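Local coordinates for protein ethylbenzene dehydrogenase alpha-subunit (Aromatoleum aromaticum, PDB 2IVF) that belongs to the molybdopterin oxidoreductase family and, as the alpha-subunit of its complex, holds MGD, MD1, a molybdenum atom and an iron/sulfur cluster, at residues 248-259 and 277-288; 195-206 and 687-695. All coordinates share one frame; numbering follows the deposited sequence.

Contact 1 of 2, residues 248-259 and 277-288; sequences ELIFMTCSNWSY and EVVVIAPDFNPT. With MGD (2-amino-5,6-dimercapto-7-methyl-3,7,8a,9-tetrahydro-8-oxa-1,3,9,10-tetraaza-anthracen-4-one guanosine dinucleotide), chain M.
Ile281 pairs with Thr253 near the end of two parallel strands, 249-253 and 277-281. Its backbone N donates to Met252 O at 2.8 Å, one of five backbone bonds along the pair. With chi1 at -53°, CG1 sits beside the backbone N, and Ile281 CD1 comes to 3.7 Å from Phe251 CD1. Val296, Phe306 and Trp307 also touch this side chain.

Met252 points to the other face of the sheet. Its CB touches Val280 CG2. The chain then bends (chi2 -75°), and within the same segment Met252 CE rests over one face of the Trp257 ring, toward its rim, 3.6 Å above the plane. This joins the strand to the start of helix 257-260.

Past the strands, Pro287 CG lies 3.4 Å from Tyr259 CE1, and the two side chains cross at a slant. The Tyr259 hydroxyl bonds to Asp133 of the beta-subunit. The Thr288 hydroxyl works both ways: OG1 donates to Asn256 OD1 at 2.8 Å and accepts from Ser258 N at 2.9 Å. This holds the side-chain carbonyl of Asn256, while its backbone N donates to MGD O1A.

The strands are joined through helix 265-274 as a beta-alpha-beta unit. The guanosine part of MGD lies at their C-terminal ends, as in Rossmann-like nucleotide sites. Ile281 O accepts from MGD N2 at 2.8 Å, and Asp284 OD1 takes the MGD O2' hydroxyl at 2.7 Å. Asn286 ND2 reaches MGD O3' and, weakly, Ser255 O. Base, ribose and phosphate are thus all bonded here, consistent with a site for the guanosine end of MGD. Behind them, backbone bonds hold the strands in register and apolar side chains pack on both faces.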
loop_
_atom_site.group_PDB
_atom_site.type_symbol
_atom_site.label_atom_id
_atom_site.label_comp_id
_atom_site.label_asym_id
_atom_site.label_seq_id
_atom_site.Cartn_x
_atom_site.Cartn_y
_atom_site.Cartn_z
ATOM N N GLU A 248 -25.600 -8.166 -5.894
ATOM C CA GLU A 248 -26.134 -7.299 -6.968
ATOM C C GLU A 248 -25.870 -5.850 -6.624
ATOM O O GLU A 248 -25.877 -4.973 -7.470
ATOM C CB GLU A 248 -27.640 -7.542 -7.123
ATOM C CG GLU A 248 -27.966 -8.927 -7.517
ATOM C CD GLU A 248 -29.441 -9.216 -7.482
ATOM O OE1 GLU A 248 -30.120 -8.833 -6.514
ATOM O OE2 GLU A 248 -29.912 -9.870 -8.433
ATOM N N LEU A 249 -25.615 -5.582 -5.349
ATOM C CA LEU A 249 -25.409 -4.204 -4.896
ATOM C C LEU A 249 -24.376 -4.302 -3.807
ATOM O O LEU A 249 -24.513 -5.172 -2.932
ATOM C CB LEU A 249 -26.669 -3.615 -4.269
ATOM C CG LEU A 249 -26.663 -2.189 -3.721
ATOM C CD1 LEU A 249 -26.260 -1.204 -4.823
ATOM C CD2 LEU A 249 -28.079 -1.839 -3.111
ATOM N N ILE A 250 -23.289 -3.546 -3.958
ATOM C CA ILE A 250 -22.129 -3.623 -3.068
ATOM C C ILE A 250 -21.857 -2.240 -2.477
ATOM O O ILE A 250 -21.700 -1.236 -3.216
ATOM C CB ILE A 250 -20.862 -4.095 -3.803
ATOM C CG1 ILE A 250 -21.073 -5.481 -4.437
ATOM C CG2 ILE A 250 -19.632 -4.058 -2.856
ATOM C CD1 ILE A 250 -20.107 -5.873 -5.567
ATOM N N PHE A 251 -21.800 -2.176 -1.160
ATOM C CA PHE A 251 -21.448 -0.956 -0.430
ATOM C C PHE A 251 -20.075 -1.044 0.219
ATOM O O PHE A 251 -19.875 -1.827 1.162
ATOM C CB PHE A 251 -22.470 -0.680 0.698
ATOM C CG PHE A 251 -23.792 -0.243 0.220
ATOM C CD1 PHE A 251 -24.021 1.081 -0.139
ATOM C CD2 PHE A 251 -24.842 -1.134 0.165
ATOM C CE1 PHE A 251 -25.258 1.490 -0.592
ATOM C CE2 PHE A 251 -26.084 -0.722 -0.251
ATOM C CZ PHE A 251 -26.293 0.583 -0.662
ATOM N N MET A 252 -19.128 -0.237 -0.272
ATOM C CA MET A 252 -17.817 -0.078 0.355
ATOM C C MET A 252 -17.922 1.143 1.223
ATOM O O MET A 252 -18.138 2.230 0.692
ATOM C CB MET A 252 -16.744 0.138 -0.711
ATOM C CG MET A 252 -16.556 -1.081 -1.585
ATOM S SD MET A 252 -15.634 -2.312 -0.632
ATOM C CE MET A 252 -16.287 -3.826 -1.269
ATOM N N THR A 253 -17.782 0.986 2.545
ATOM C CA THR A 253 -18.039 2.100 3.445
ATOM C C THR A 253 -17.001 2.090 4.548
ATOM O O THR A 253 -16.520 1.024 4.929
ATOM C CB THR A 253 -19.448 2.024 4.035
ATOM O OG1 THR A 253 -19.630 3.168 4.856
ATOM C CG2 THR A 253 -19.717 0.733 4.827
ATOM N N CYS A 254 -16.612 3.266 5.022
ATOM C CA CYS A 254 -15.581 3.352 6.051
ATOM C C CYS A 254 -14.392 2.486 5.674
ATOM O O CYS A 254 -13.789 1.908 6.531
ATOM C CB CYS A 254 -16.138 2.940 7.410
ATOM S SG CYS A 254 -17.187 4.217 8.031
ATOM N N SER A 255 -14.054 2.420 4.384
ATOM C CA SER A 255 -13.046 1.480 3.922
ATOM C C SER A 255 -12.445 2.034 2.615
ATOM O O SER A 255 -12.988 2.979 2.040
ATOM C CB SER A 255 -13.680 0.097 3.739
ATOM O OG SER A 255 -14.537 0.076 2.605
ATOM N N ASN A 256 -11.319 1.475 2.183
ATOM C CA ASN A 256 -10.582 2.012 1.043
ATOM C C ASN A 256 -9.751 0.892 0.416
ATOM O O ASN A 256 -8.516 0.901 0.465
ATOM C CB ASN A 256 -9.703 3.160 1.500
ATOM C CG ASN A 256 -8.973 3.812 0.370
ATOM O OD1 ASN A 256 -9.380 3.738 -0.775
ATOM N ND2 ASN A 256 -7.861 4.422 0.691
ATOM N N TRP A 257 -10.462 -0.097 -0.100
ATOM C CA TRP A 257 -9.822 -1.268 -0.704
ATOM C C TRP A 257 -8.700 -0.989 -1.709
ATOM O O TRP A 257 -7.801 -1.831 -1.860
ATOM C CB TRP A 257 -10.853 -2.136 -1.364
ATOM C CG TRP A 257 -11.561 -3.109 -0.465
ATOM C CD1 TRP A 257 -11.701 -3.044 0.901
ATOM C CD2 TRP A 257 -12.288 -4.239 -0.884
ATOM N NE1 TRP A 257 -12.431 -4.113 1.352
ATOM C CE2 TRP A 257 -12.815 -4.864 0.270
ATOM C CE3 TRP A 257 -12.491 -4.830 -2.111
ATOM C CZ2 TRP A 257 -13.562 -6.052 0.200
ATOM C CZ3 TRP A 257 -13.222 -5.975 -2.175
ATOM C CH2 TRP A 257 -13.730 -6.586 -1.042
ATOM N N SER A 258 -8.791 0.113 -2.473
ATOM C CA SER A 258 -7.693 0.471 -3.374
ATOM C C SER A 258 -6.385 0.460 -2.597
ATOM O O SER A 258 -5.405 -0.088 -3.029
ATOM C CB SER A 258 -7.886 1.846 -3.950
ATOM O OG SER A 258 -6.761 2.233 -4.720
ATOM N N TYR A 259 -6.384 1.103 -1.445
ATOM C CA TYR A 259 -5.231 1.080 -0.566
ATOM C C TYR A 259 -5.095 -0.227 0.194
ATOM O O TYR A 259 -3.999 -0.797 0.306
ATOM C CB TYR A 259 -5.331 2.178 0.494
ATOM C CG TYR A 259 -4.943 3.558 0.021
ATOM C CD1 TYR A 259 -5.096 3.953 -1.314
ATOM C CD2 TYR A 259 -4.459 4.477 0.912
ATOM C CE1 TYR A 259 -4.717 5.229 -1.715
ATOM C CE2 TYR A 259 -4.063 5.750 0.531
ATOM C CZ TYR A 259 -4.200 6.129 -0.775
ATOM O OH TYR A 259 -3.824 7.407 -1.116
ATOM N N GLU A 277 -23.849 -3.296 -8.802
ATOM C CA GLU A 277 -23.775 -1.867 -8.653
ATOM C C GLU A 277 -22.884 -1.553 -7.478
ATOM O O GLU A 277 -23.111 -2.032 -6.377
ATOM C CB GLU A 277 -25.172 -1.332 -8.422
ATOM C CG GLU A 277 -25.284 0.116 -8.067
ATOM C CD GLU A 277 -26.680 0.667 -8.508
ATOM O OE1 GLU A 277 -27.608 -0.145 -8.777
ATOM O OE2 GLU A 277 -26.804 1.892 -8.675
ATOM N N VAL A 278 -21.850 -0.761 -7.708
ATOM C CA VAL A 278 -20.841 -0.521 -6.666
ATOM C C VAL A 278 -20.968 0.884 -6.153
ATOM O O VAL A 278 -20.895 1.864 -6.909
ATOM C CB VAL A 278 -19.419 -0.792 -7.188
ATOM C CG1 VAL A 278 -18.364 -0.372 -6.150
ATOM C CG2 VAL A 278 -19.286 -2.314 -7.656
ATOM N N VAL A 279 -21.132 0.955 -4.845
ATOM C CA VAL A 279 -21.315 2.179 -4.136
ATOM C C VAL A 279 -20.189 2.365 -3.112
ATOM O O VAL A 279 -19.902 1.462 -2.321
ATOM C CB VAL A 279 -22.623 2.220 -3.399
ATOM C CG1 VAL A 279 -22.773 3.600 -2.725
ATOM C CG2 VAL A 279 -23.780 1.832 -4.393
ATOM N N VAL A 280 -19.559 3.536 -3.131
ATOM C CA VAL A 280 -18.547 3.883 -2.123
ATOM C C VAL A 280 -19.160 4.949 -1.282
ATOM O O VAL A 280 -19.527 6.000 -1.808
ATOM C CB VAL A 280 -17.196 4.353 -2.745
ATOM C CG1 VAL A 280 -16.270 4.954 -1.711
ATOM C CG2 VAL A 280 -16.482 3.176 -3.484
ATOM N N ILE A 281 -19.336 4.643 0.006
ATOM C CA ILE A 281 -19.807 5.620 0.978
ATOM C C ILE A 281 -18.551 6.125 1.692
ATOM O O ILE A 281 -17.887 5.383 2.438
ATOM C CB ILE A 281 -20.795 5.025 2.000
ATOM C CG1 ILE A 281 -21.940 4.322 1.305
ATOM C CG2 ILE A 281 -21.306 6.147 2.935
ATOM C CD1 ILE A 281 -22.872 3.581 2.268
ATOM N N ALA A 282 -18.199 7.380 1.415
ATOM C CA ALA A 282 -16.990 7.984 1.930
ATOM C C ALA A 282 -17.206 9.493 1.929
ATOM O O ALA A 282 -17.838 10.031 1.001
ATOM C CB ALA A 282 -15.766 7.633 1.061
ATOM N N PRO A 283 -16.598 10.180 2.873
ATOM C CA PRO A 283 -16.713 11.636 2.838
ATOM C C PRO A 283 -15.991 12.213 1.634
ATOM O O PRO A 283 -16.539 13.096 0.967
ATOM C CB PRO A 283 -16.115 12.091 4.165
ATOM C CG PRO A 283 -15.524 10.922 4.770
ATOM C CD PRO A 283 -15.874 9.687 4.040
ATOM N N ASP A 284 -14.822 11.669 1.335
ATOM C CA ASP A 284 -14.041 12.037 0.167
ATOM C C ASP A 284 -14.355 11.099 -0.977
ATOM O O ASP A 284 -14.755 9.942 -0.785
ATOM C CB ASP A 284 -12.540 12.048 0.459
ATOM C CG ASP A 284 -12.029 10.733 1.081
ATOM O OD1 ASP A 284 -12.568 10.329 2.110
ATOM O OD2 ASP A 284 -11.061 10.168 0.561
ATOM N N PHE A 285 -14.173 11.591 -2.182
ATOM C CA PHE A 285 -14.240 10.725 -3.376
ATOM C C PHE A 285 -12.966 9.918 -3.336
ATOM O O PHE A 285 -11.987 10.281 -3.954
ATOM C CB PHE A 285 -14.318 11.604 -4.632
ATOM C CG PHE A 285 -14.607 10.867 -5.916
ATOM C CD1 PHE A 285 -15.799 10.170 -6.092
ATOM C CD2 PHE A 285 -13.719 10.935 -6.965
ATOM C CE1 PHE A 285 -16.073 9.531 -7.301
ATOM C CE2 PHE A 285 -14.006 10.306 -8.177
ATOM C CZ PHE A 285 -15.170 9.626 -8.340
ATOM N N ASN A 286 -12.983 8.808 -2.586
ATOM C CA ASN A 286 -11.761 8.174 -2.107
ATOM C C ASN A 286 -11.094 7.277 -3.170
ATOM O O ASN A 286 -11.611 7.145 -4.295
ATOM C CB ASN A 286 -12.046 7.496 -0.732
ATOM C CG ASN A 286 -12.518 6.058 -0.835
ATOM O OD1 ASN A 286 -12.764 5.542 -1.913
ATOM N ND2 ASN A 286 -12.679 5.402 0.332
ATOM N N PRO A 287 -9.899 6.797 -2.883
ATOM C CA PRO A 287 -9.120 6.037 -3.876
ATOM C C PRO A 287 -9.763 4.780 -4.439
ATOM O O PRO A 287 -9.260 4.262 -5.427
ATOM C CB PRO A 287 -7.807 5.727 -3.141
ATOM C CG PRO A 287 -7.671 6.866 -2.192
ATOM C CD PRO A 287 -9.104 7.061 -1.678
ATOM N N THR A 288 -10.867 4.320 -3.842
ATOM C CA THR A 288 -11.580 3.117 -4.310
ATOM C C THR A 288 -12.644 3.486 -5.357
ATOM O O THR A 288 -13.212 2.624 -6.030
ATOM C CB THR A 288 -12.116 2.370 -3.089
ATOM O OG1 THR A 288 -11.003 2.026 -2.228
ATOM C CG2 THR A 288 -12.840 1.078 -3.450
HETATM P PB MGD M . -9.448 2.554 6.381
HETATM O O1B MGD M . -8.154 2.533 5.645
HETATM O O2B MGD M . -9.420 3.239 7.699
HETATM O O3B MGD M . -10.125 1.150 6.621
HETATM O O3A MGD M . -8.473 -0.682 5.989
HETATM P PA MGD M . -10.000 -0.256 5.816
HETATM O O1A MGD M . -10.213 -0.123 4.371
HETATM O O2A MGD M . -10.858 -1.162 6.557
HETATM O "O5'" MGD M . -10.572 3.268 5.480
HETATM C "C5'" MGD M . -10.307 4.567 4.931
HETATM C "C4'" MGD M . -11.598 5.180 4.394
HETATM O "O4'" MGD M . -12.472 5.491 5.470
HETATM C "C3'" MGD M . -11.154 6.533 3.889
HETATM O "O3'" MGD M . -10.856 6.384 2.506
HETATM C "C2'" MGD M . -12.391 7.407 4.129
HETATM O "O2'" MGD M . -12.953 7.812 2.867
HETATM C "C1'" MGD M . -13.345 6.481 4.902
HETATM N N9 MGD M . -13.993 7.251 5.990
HETATM C C8 MGD M . -13.415 7.970 6.964
HETATM N N7 MGD M . -14.338 8.483 7.786
HETATM C C5 MGD M . -15.537 8.054 7.316
HETATM C C6 MGD M . -16.868 8.234 7.667
HETATM O O6 MGD M . -17.266 8.932 8.607
HETATM N N1 MGD M . -17.832 7.584 6.891
HETATM C C2 MGD M . -17.554 6.789 5.769
HETATM N N2 MGD M . -18.579 6.204 5.058
HETATM N N3 MGD M . -16.261 6.610 5.463
HETATM C C4 MGD M . -15.288 7.238 6.190
HETATM C C10 MGD M . -7.916 -0.875 7.237
HETATM C C11 MGD M . -7.161 -2.181 7.226
HETATM O O11 MGD M . -6.222 -2.113 6.232
HETATM C C12 MGD M . -6.542 -2.578 8.574
HETATM S S12 MGD M . -7.323 -2.197 10.103
HETATM C C13 MGD M . -5.349 -3.256 8.595
HETATM S S13 MGD M . -4.668 -3.726 10.115
HETATM C C14 MGD M . -4.628 -3.567 7.329
HETATM N N15 MGD M . -3.560 -2.537 7.185
HETATM C C16 MGD M . -3.091 -2.139 5.919
HETATM C C17 MGD M . -2.015 -1.307 5.747
HETATM O O17 MGD M . -1.395 -0.829 6.727
HETATM N N18 MGD M . -1.641 -0.974 4.429
HETATM C C19 MGD M . -2.284 -1.459 3.332
HETATM N N19 MGD M . -1.845 -1.072 2.118
HETATM N N20 MGD M . -3.353 -2.240 3.542
HETATM C C21 MGD M . -3.735 -2.604 4.777
HETATM N N22 MGD M . -4.841 -3.428 4.960
HETATM C C23 MGD M . -5.635 -3.413 6.154
HETATM O O HOH W 1 -15.462 4.131 2.435
HETATM O O HOH W 2 -8.660 2.273 -7.020
#

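Contact 2 of 2, residues 195-206 and 687-695; sequences AGSIAWGAGFRM and EWDAIALIL. With MD1 (phosphoric acid 4-(2-amino-4-oxo-3,4,5,6,-tetrahydro-pteridin-6-yl)-2-hydroxy-3,4-dimercapto-but-3-en-yl ester guanylate ester), chain N.
Ala202 meets Ile691 and Trp688 where segments 197-206 and 687-695 of helices 197-210 and 687-704 pack closely. The segments run side by side in the same direction, 20° apart, with a closest approach of their axes of 8.7 Å. Ala202 CB is 3.5 Å from Ile691 CD1, closer than usual for two carbons. The Trp688 side chain is a knob in a hole made by Ile198, Gly201, Ala202 and Arg205. With chi1 at -176°, its ring swings across to the other helix. Its CE3 lies 3.5 Å from Ala202 CB, and its CH2 lies 3.4 Å from Arg205 CD. The Arg205 guanidinium is turned 23° from the ring plane and is hydrogen-bonded to Phe727 O, Lys726 O and Met494 O.

Met206 CB meets Ile691 CG2 at 3.7 Å, the side chains crossing at about a right angle. Contacts thin toward Leu695, where Met206 CG is 3.9 Å from Leu695 CD2. The far side of helix 687-704, with Asp689 and Leu693, is partly open to solvent.

At the N-terminal ends, Glu687 CB packs on Ala199 CB. Glu687 OE2 accepts from MD1 N1 at 2.7 Å and from MD1 N2, and it also forms a salt bridge with Lys658. Strand 602-606 borders the pair through Met604 and Leu606, while helix 736-749 touches Ile198 and Trp688 through Cys739.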
loop_
_atom_site.group_PDB
_atom_site.type_symbol
_atom_site.label_atom_id
_atom_site.label_comp_id
_atom_site.label_asym_id
_atom_site.label_seq_id
_atom_site.Cartn_x
_atom_site.Cartn_y
_atom_site.Cartn_z
ATOM N N ALA A 195 5.076 -9.559 13.115
ATOM C CA ALA A 195 6.354 -10.256 13.276
ATOM C C ALA A 195 6.153 -11.727 12.991
ATOM O O ALA A 195 7.118 -12.472 12.930
ATOM C CB ALA A 195 6.874 -10.078 14.708
ATOM N N GLY A 196 4.887 -12.136 12.892
ATOM C CA GLY A 196 4.536 -13.523 12.649
ATOM C C GLY A 196 3.661 -14.087 13.754
ATOM O O GLY A 196 3.741 -13.668 14.891
ATOM N N SER A 197 2.812 -15.025 13.365
ATOM C CA SER A 197 1.959 -15.778 14.284
ATOM C C SER A 197 2.775 -16.413 15.383
ATOM O O SER A 197 2.316 -16.476 16.525
ATOM C CB SER A 197 1.147 -16.844 13.506
ATOM O OG SER A 197 1.991 -17.769 12.884
ATOM N N ILE A 198 3.994 -16.847 15.059
ATOM C CA ILE A 198 4.841 -17.515 16.015
ATOM C C ILE A 198 5.410 -16.475 16.973
ATOM O O ILE A 198 5.434 -16.686 18.155
ATOM C CB ILE A 198 5.977 -18.297 15.319
ATOM C CG1 ILE A 198 5.435 -19.401 14.382
ATOM C CG2 ILE A 198 6.947 -18.915 16.346
ATOM C CD1 ILE A 198 6.471 -19.956 13.403
ATOM N N ALA A 199 5.806 -15.322 16.450
ATOM C CA ALA A 199 6.224 -14.203 17.313
ATOM C C ALA A 199 5.087 -13.729 18.224
ATOM O O ALA A 199 5.304 -13.436 19.375
ATOM C CB ALA A 199 6.698 -13.058 16.434
ATOM N N TRP A 200 3.862 -13.668 17.704
ATOM C CA TRP A 200 2.690 -13.301 18.529
ATOM C C TRP A 200 2.477 -14.358 19.631
ATOM O O TRP A 200 2.369 -14.040 20.849
ATOM C CB TRP A 200 1.412 -13.108 17.671
ATOM C CG TRP A 200 0.355 -12.483 18.515
ATOM C CD1 TRP A 200 0.104 -11.153 18.672
ATOM C CD2 TRP A 200 -0.487 -13.158 19.452
ATOM N NE1 TRP A 200 -0.899 -10.964 19.585
ATOM C CE2 TRP A 200 -1.279 -12.178 20.078
ATOM C CE3 TRP A 200 -0.720 -14.500 19.739
ATOM C CZ2 TRP A 200 -2.248 -12.488 21.025
ATOM C CZ3 TRP A 200 -1.677 -14.812 20.755
ATOM C CH2 TRP A 200 -2.422 -13.796 21.352
ATOM N N GLY A 201 2.415 -15.614 19.203
ATOM C CA GLY A 201 2.441 -16.738 20.129
ATOM C C GLY A 201 3.513 -16.638 21.182
ATOM O O GLY A 201 3.239 -16.780 22.362
ATOM N N ALA A 202 4.748 -16.377 20.771
ATOM C CA ALA A 202 5.855 -16.229 21.738
ATOM C C ALA A 202 5.571 -15.156 22.803
ATOM O O ALA A 202 5.670 -15.410 24.003
ATOM C CB ALA A 202 7.120 -15.894 20.983
ATOM N N GLY A 203 5.185 -13.963 22.354
ATOM C CA GLY A 203 4.986 -12.816 23.250
ATOM C C GLY A 203 3.841 -13.083 24.207
ATOM O O GLY A 203 3.929 -12.820 25.406
ATOM N N PHE A 204 2.767 -13.643 23.671
ATOM C CA PHE A 204 1.618 -14.000 24.501
ATOM C C PHE A 204 1.945 -15.104 25.503
ATOM O O PHE A 204 1.581 -15.034 26.690
ATOM C CB PHE A 204 0.464 -14.407 23.599
ATOM C CG PHE A 204 -0.712 -14.969 24.330
ATOM C CD1 PHE A 204 -1.295 -14.282 25.391
ATOM C CD2 PHE A 204 -1.251 -16.185 23.946
ATOM C CE1 PHE A 204 -2.383 -14.798 26.069
ATOM C CE2 PHE A 204 -2.355 -16.721 24.640
ATOM C CZ PHE A 204 -2.900 -16.026 25.713
ATOM N N ARG A 205 2.667 -16.117 25.026
ATOM C CA ARG A 205 3.047 -17.236 25.854
ATOM C C ARG A 205 3.931 -16.727 27.000
ATOM O O ARG A 205 3.801 -17.125 28.159
ATOM C CB ARG A 205 3.772 -18.259 24.986
ATOM C CG ARG A 205 4.122 -19.557 25.677
ATOM C CD ARG A 205 4.705 -20.540 24.651
ATOM N NE ARG A 205 4.976 -21.788 25.319
ATOM C CZ ARG A 205 4.060 -22.707 25.594
ATOM N NH1 ARG A 205 2.807 -22.533 25.244
ATOM N NH2 ARG A 205 4.406 -23.786 26.235
ATOM N N MET A 206 4.882 -15.867 26.656
ATOM C CA MET A 206 5.756 -15.259 27.658
ATOM C C MET A 206 4.971 -14.509 28.725
ATOM O O MET A 206 5.160 -14.720 29.911
ATOM C CB MET A 206 6.732 -14.321 26.951
ATOM C CG MET A 206 7.710 -13.586 27.854
ATOM S SD MET A 206 8.274 -12.083 27.026
ATOM C CE MET A 206 6.865 -11.632 26.037
ATOM N N GLU A 687 11.851 -14.327 16.800
ATOM C CA GLU A 687 11.312 -13.743 18.035
ATOM C C GLU A 687 11.100 -14.800 19.110
ATOM O O GLU A 687 11.363 -14.558 20.310
ATOM C CB GLU A 687 9.984 -13.019 17.749
ATOM C CG GLU A 687 10.089 -11.706 16.918
ATOM C CD GLU A 687 10.252 -11.950 15.458
ATOM O OE1 GLU A 687 10.086 -13.108 15.032
ATOM O OE2 GLU A 687 10.519 -10.992 14.710
ATOM N N TRP A 688 10.645 -15.981 18.716
ATOM C CA TRP A 688 10.494 -17.098 19.677
ATOM C C TRP A 688 11.809 -17.386 20.400
ATOM O O TRP A 688 11.839 -17.539 21.629
ATOM C CB TRP A 688 9.994 -18.368 18.960
ATOM C CG TRP A 688 9.729 -19.485 19.878
ATOM C CD1 TRP A 688 10.635 -20.399 20.369
ATOM C CD2 TRP A 688 8.461 -19.855 20.411
ATOM N NE1 TRP A 688 10.000 -21.266 21.218
ATOM C CE2 TRP A 688 8.661 -20.975 21.231
ATOM C CE3 TRP A 688 7.166 -19.350 20.267
ATOM C CZ2 TRP A 688 7.623 -21.566 21.956
ATOM C CZ3 TRP A 688 6.132 -19.976 20.951
ATOM C CH2 TRP A 688 6.370 -21.060 21.785
ATOM N N ASP A 689 12.890 -17.465 19.623
ATOM C CA ASP A 689 14.236 -17.718 20.142
ATOM C C ASP A 689 14.711 -16.572 21.056
ATOM O O ASP A 689 15.171 -16.813 22.179
ATOM C CB ASP A 689 15.202 -17.893 18.975
ATOM C CG ASP A 689 16.619 -18.033 19.433
ATOM O OD1 ASP A 689 16.861 -18.823 20.369
ATOM O OD2 ASP A 689 17.467 -17.346 18.844
ATOM N N ALA A 690 14.518 -15.334 20.592
ATOM C CA ALA A 690 14.793 -14.111 21.389
ATOM C C ALA A 690 14.093 -14.132 22.726
ATOM O O ALA A 690 14.739 -13.905 23.767
ATOM C CB ALA A 690 14.372 -12.853 20.606
ATOM N N ILE A 691 12.797 -14.450 22.705
ATOM C CA ILE A 691 11.994 -14.521 23.923
ATOM C C ILE A 691 12.385 -15.697 24.767
ATOM O O ILE A 691 12.454 -15.621 26.017
ATOM C CB ILE A 691 10.490 -14.553 23.602
ATOM C CG1 ILE A 691 10.072 -13.174 23.085
ATOM C CG2 ILE A 691 9.661 -14.965 24.870
ATOM C CD1 ILE A 691 8.806 -13.121 22.240
ATOM N N ALA A 692 12.699 -16.809 24.116
ATOM C CA ALA A 692 13.188 -17.954 24.852
ATOM C C ALA A 692 14.447 -17.565 25.644
ATOM O O ALA A 692 14.587 -17.903 26.833
ATOM C CB ALA A 692 13.460 -19.144 23.876
ATOM N N LEU A 693 15.347 -16.832 24.985
ATOM C CA LEU A 693 16.613 -16.435 25.579
ATOM C C LEU A 693 16.394 -15.479 26.741
ATOM O O LEU A 693 17.006 -15.639 27.769
ATOM C CB LEU A 693 17.523 -15.778 24.543
ATOM C CG LEU A 693 18.913 -15.291 25.017
ATOM C CD1 LEU A 693 19.705 -16.382 25.785
ATOM C CD2 LEU A 693 19.645 -14.851 23.752
ATOM N N ILE A 694 15.500 -14.512 26.560
ATOM C CA ILE A 694 15.120 -13.639 27.677
ATOM C C ILE A 694 14.656 -14.475 28.865
ATOM O O ILE A 694 15.160 -14.333 30.013
ATOM C CB ILE A 694 14.017 -12.641 27.285
ATOM C CG1 ILE A 694 14.577 -11.630 26.286
ATOM C CG2 ILE A 694 13.473 -11.966 28.561
ATOM C CD1 ILE A 694 13.568 -10.739 25.587
ATOM N N LEU A 695 13.742 -15.408 28.610
ATOM C CA LEU A 695 13.259 -16.255 29.703
ATOM C C LEU A 695 14.343 -17.145 30.361
ATOM O O LEU A 695 14.309 -17.354 31.559
ATOM C CB LEU A 695 12.052 -17.088 29.240
ATOM C CG LEU A 695 10.825 -16.265 28.907
ATOM C CD1 LEU A 695 9.682 -17.186 28.478
ATOM C CD2 LEU A 695 10.434 -15.360 30.086
HETATM P PB MD1 N . 1.310 -1.118 14.810
HETATM O O3B MD1 N . 2.112 -0.871 13.470
HETATM O O1B MD1 N . 1.071 -2.581 14.912
HETATM O O2B MD1 N . 1.820 -0.312 15.942
HETATM O O3A MD1 N . -0.085 -0.452 14.453
HETATM C C10 MD1 N . -1.169 -1.183 13.841
HETATM C C11 MD1 N . -2.203 -0.113 13.528
HETATM O O11 MD1 N . -1.681 0.531 12.317
HETATM C C12 MD1 N . -3.528 -0.746 13.198
HETATM S S12 MD1 N . -3.663 -2.405 12.801
HETATM C C13 MD1 N . -4.677 0.001 13.132
HETATM S S13 MD1 N . -6.168 -0.668 12.711
HETATM C C14 MD1 N . -4.707 1.447 13.453
HETATM N N15 MD1 N . -5.117 2.361 12.441
HETATM C C16 MD1 N . -5.044 3.716 12.633
HETATM C C15 MD1 N . -5.576 4.527 11.647
HETATM O O14 MD1 N . -6.118 4.043 10.617
HETATM N N17 MD1 N . -5.403 5.858 11.849
HETATM C C17 MD1 N . -4.802 6.358 13.005
HETATM N N16 MD1 N . -4.713 7.676 13.107
HETATM N N18 MD1 N . -4.340 5.538 13.964
HETATM C C20 MD1 N . -4.462 4.240 13.789
HETATM N N8 MD1 N . -4.044 3.408 14.778
HETATM C C7 MD1 N . -4.041 1.972 14.700
HETATM P PA MD1 N . 3.614 -0.382 13.160
HETATM O O1A MD1 N . 3.916 -0.912 11.795
HETATM O O2A MD1 N . 3.659 1.086 13.341
HETATM O "O5'" MD1 N . 4.543 -1.066 14.238
HETATM C "C5'" MD1 N . 4.745 -2.468 14.100
HETATM C "C4'" MD1 N . 6.186 -2.768 14.159
HETATM O "O4'" MD1 N . 6.251 -4.154 13.843
HETATM C "C1'" MD1 N . 7.528 -4.314 13.222
HETATM N N9 MD1 N . 7.672 -5.552 12.444
HETATM C C4 MD1 N . 8.371 -6.595 12.865
HETATM N N3 MD1 N . 9.042 -6.771 14.028
HETATM C C2 MD1 N . 9.678 -7.919 14.267
HETATM N N2 MD1 N . 10.342 -8.111 15.438
HETATM N N1 MD1 N . 9.699 -8.871 13.266
HETATM C C6 MD1 N . 9.043 -8.756 12.065
HETATM O O6 MD1 N . 9.067 -9.696 11.271
HETATM C C5 MD1 N . 8.333 -7.564 11.849
HETATM N N7 MD1 N . 7.617 -7.069 10.846
HETATM C C8 MD1 N . 7.213 -5.853 11.225
HETATM C "C2'" MD1 N . 7.658 -3.112 12.292
HETATM O "O2'" MD1 N . 9.029 -2.770 11.974
HETATM C "C3'" MD1 N . 6.901 -2.004 13.038
HETATM O "O3'" MD1 N . 7.801 -1.020 13.612
#

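Contact 1 and contact 2 lie on opposite sides of the chain's centre. Their centres are 38 Å apart and their nearest atoms about 18 Å, so they do not touch. The cofactors occupy the region between them. Each contact holds part of a different ligand pocket: contact 1 serves MGD, and contact 2 serves MD1 through Ala195 and Glu687. The Asn256 side chain is about 10 Å from MD1, and that of Tyr259 about 11 Å from the iron/sulfur cluster. The Ala195 side chain is about 14 Å from both MGD and the cluster. His855 links the two sites, since it hydrogen-bonds to both MGD and MD1.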